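Local structure of carbohydrate-binding protein (Flavonifractor plautii, 6N1B) at residues S395-E398 / M399-L403. The protein removes the acetyl group from N-acetylgalactosamine, probably that of the blood group A antigen, as a gut bacterial hydrolase that binds the blood group B trisaccharide. Sequence-based numbering, arbitrary orientation.
Sequences SFVE and MMRVL
Met399 N, Met400 N, Arg401 N and Val402 N donate in turn to the carbonyl oxygens of Ser395, Phe396, Val397 and Glu398, the i to i+4 pattern of an alpha-helix. Ser395 is the N-cap: its OG accepts from Glu398 N at 3.0 Å, nearly straight at 171°. Inside the first turn Phe396 swings CG anti to its backbone N (chi1 174°), which brings the ring back beside both methionines. Met400 CG lies over one face, 3.8 Å from the ring centroid, a CH-pi contact. Met400 SD follows obliquely at 4.4 Å from that centroid, a Met-aromatic contact. Met399, bent at its last torsion, brings CE to 3.5 Å from Phe396 CD1. This short helix, 396-404, directly continues strand 385-395 in a largely beta chain, and Phe396 and Met399 both pack on Met352 of the neighbouring strand 351-361. On the more polar side, the extended Arg401 runs alongside Val397, whose CG1 sits over a guanidinium face, 3.6 Å from Arg401 NE. Arg401 NH1 forms a long salt bridge with Glu398 OE2 at 3.5 Å, the carboxylate and guanidinium planes 84° apart. A water in the guanidinium plane accepts from Arg401 NH1, while Arg401 NE is anchored by the carbonyl of Tyr409.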
ATOM      1  N   SER A 395      -0.352  -9.701  18.772  1.00 10.68           N
ATOM      2  CA  SER A 395       0.105  -8.771  19.774  1.00  9.89           C
ATOM      3  C   SER A 395       1.444  -8.160  19.321  1.00  9.53           C
ATOM      4  O   SER A 395       2.303  -8.919  18.848  1.00 10.10           O
ATOM      5  CB  SER A 395       0.315  -9.566  21.112  1.00 12.88           C
ATOM      6  OG  SER A 395       1.293  -9.156  21.903  1.00 15.80           O
ATOM      7  N   PHE A 396       1.571  -6.877  19.501  1.00  9.81           N
ATOM      8  CA  PHE A 396       2.863  -6.214  19.177  1.00  9.92           C
ATOM      9  C   PHE A 396       3.998  -6.849  20.016  1.00  9.84           C
ATOM     10  O   PHE A 396       5.075  -7.187  19.437  1.00 10.12           O
ATOM     11  CB  PHE A 396       2.755  -4.730  19.504  1.00 11.40           C
ATOM     12  CG  PHE A 396       4.099  -4.017  19.326  1.00 12.98           C
ATOM     13  CD1 PHE A 396       4.539  -3.687  18.101  1.00 14.68           C
ATOM     14  CD2 PHE A 396       4.884  -3.689  20.417  1.00 15.48           C
ATOM     15  CE1 PHE A 396       5.786  -2.975  17.928  1.00 15.37           C
ATOM     16  CE2 PHE A 396       6.098  -3.093  20.232  1.00 17.39           C
ATOM     17  CZ  PHE A 396       6.521  -2.768  19.006  1.00 15.01           C
ATOM     18  N   VAL A 397       3.764  -7.121  21.301  1.00  9.85           N
ATOM     19  CA  VAL A 397       4.821  -7.682  22.114  1.00 10.95           C
ATOM     20  C   VAL A 397       5.174  -9.079  21.625  1.00  9.89           C
ATOM     21  O   VAL A 397       6.360  -9.420  21.532  1.00 10.90           O
ATOM     22  CB  VAL A 397       4.412  -7.660  23.624  1.00 12.34           C
ATOM     23  CG1 VAL A 397       5.299  -8.492  24.489  1.00 14.08           C
ATOM     24  CG2 VAL A 397       4.323  -6.226  24.118  1.00 14.03           C
ATOM     25  N   GLU A 398       4.163  -9.921  21.342  1.00  9.84           N
ATOM     26  CA  GLU A 398       4.514 -11.252  20.910  1.00 11.06           C
ATOM     27  C   GLU A 398       5.235 -11.263  19.558  1.00 11.18           C
ATOM     28  O   GLU A 398       6.167 -12.057  19.324  1.00 11.12           O
ATOM     29  CB  GLU A 398       3.229 -12.168  20.837  1.00 13.35           C
ATOM     30  CG  GLU A 398       2.645 -12.414  22.202  1.00 16.83           C
ATOM     31  CD  GLU A 398       3.455 -13.271  23.108  1.00 27.01           C
ATOM     32  OE1 GLU A 398       4.378 -14.005  22.691  1.00 28.21           O
ATOM     33  OE2 GLU A 398       3.102 -13.287  24.346  1.00 44.94           O
ATOM     34  N   MET A 399       4.820 -10.365  18.685  1.00  9.62           N
ATOM     35  CA  MET A 399       5.495 -10.196  17.405  1.00  9.32           C
ATOM     36  C   MET A 399       6.986  -9.868  17.629  1.00  9.87           C
ATOM     37  O   MET A 399       7.886 -10.497  17.012  1.00 10.32           O
ATOM     38  CB  MET A 399       4.850  -9.112  16.618  1.00 10.06           C
ATOM     39  CG  MET A 399       5.565  -8.770  15.282  1.00 10.74           C
ATOM     40  SD  MET A 399       5.054  -7.132  14.651  1.00 10.81           S
ATOM     41  CE  MET A 399       5.782  -6.086  15.845  1.00 11.38           C
ATOM     42  N   MET A 400       7.238  -8.865  18.467  1.00  9.02           N
ATOM     43  CA  MET A 400       8.646  -8.436  18.772  1.00  9.84           C
ATOM     44  C   MET A 400       9.454  -9.600  19.373  1.00 10.14           C
ATOM     45  O   MET A 400      10.615  -9.772  19.004  1.00 10.82           O
ATOM     46  CB  MET A 400       8.612  -7.278  19.713  1.00 11.44           C
ATOM     47  CG  MET A 400       8.055  -5.987  19.108  1.00 10.45           C
ATOM     48  SD  MET A 400       9.020  -5.284  17.763  1.00 11.78           S
ATOM     49  CE  MET A 400      10.365  -4.564  18.701  1.00 13.31           C
ATOM     50  N   ARG A 401       8.826 -10.395  20.207  1.00 10.90           N
ATOM     51  CA  ARG A 401       9.530 -11.525  20.851  1.00 10.91           C
ATOM     52  C   ARG A 401      10.009 -12.500  19.746  1.00 10.78           C
ATOM     53  O   ARG A 401      11.177 -13.017  19.773  1.00 12.54           O
ATOM     54  CB  ARG A 401       8.667 -12.249  21.869  1.00 12.65           C
ATOM     55  CG  ARG A 401       8.429 -11.418  23.066  1.00 13.41           C
ATOM     56  CD  ARG A 401       7.485 -12.070  24.064  1.00 15.62           C
ATOM     57  NE  ARG A 401       7.457 -11.241  25.225  1.00 15.66           N
ATOM     58  CZ  ARG A 401       6.702 -11.438  26.259  1.00 17.45           C
ATOM     59  NH1 ARG A 401       5.868 -12.479  26.349  1.00 17.39           N
ATOM     60  NH2 ARG A 401       6.791 -10.648  27.260  1.00 16.55           N
ATOM     61  N   VAL A 402       9.151 -12.745  18.762  1.00  9.89           N
ATOM     62  CA  VAL A 402       9.546 -13.644  17.682  1.00 11.00           C
ATOM     63  C   VAL A 402      10.626 -12.982  16.834  1.00 11.50           C
ATOM     64  O   VAL A 402      11.658 -13.619  16.500  1.00 12.15           O
ATOM     65  CB  VAL A 402       8.382 -14.067  16.804  1.00 11.71           C
ATOM     66  CG1 VAL A 402       8.787 -14.837  15.587  1.00 13.47           C
ATOM     67  CG2 VAL A 402       7.366 -14.861  17.632  1.00 13.43           C
ATOM     68  N   LEU A 403      10.454 -11.721  16.417  1.00  9.74           N
ATOM     69  CA  LEU A 403      11.430 -11.090  15.584  1.00 10.11           C
ATOM     70  C   LEU A 403      12.820 -11.025  16.174  1.00 10.32           C
ATOM     71  O   LEU A 403      13.846 -11.155  15.458  1.00 13.99           O
ATOM     72  CB  LEU A 403      10.954  -9.697  15.220  1.00 10.09           C
ATOM     73  CG  LEU A 403       9.702  -9.556  14.371  1.00 10.04           C
ATOM     74  CD1 LEU A 403       9.339  -8.079  14.182  1.00 12.55           C
ATOM     75  CD2 LEU A 403       9.888 -10.230  13.025  1.00 13.67           C
TER
HETATM   76  O   HOH W   1       5.517 -14.953  24.618  1.00 32.89           O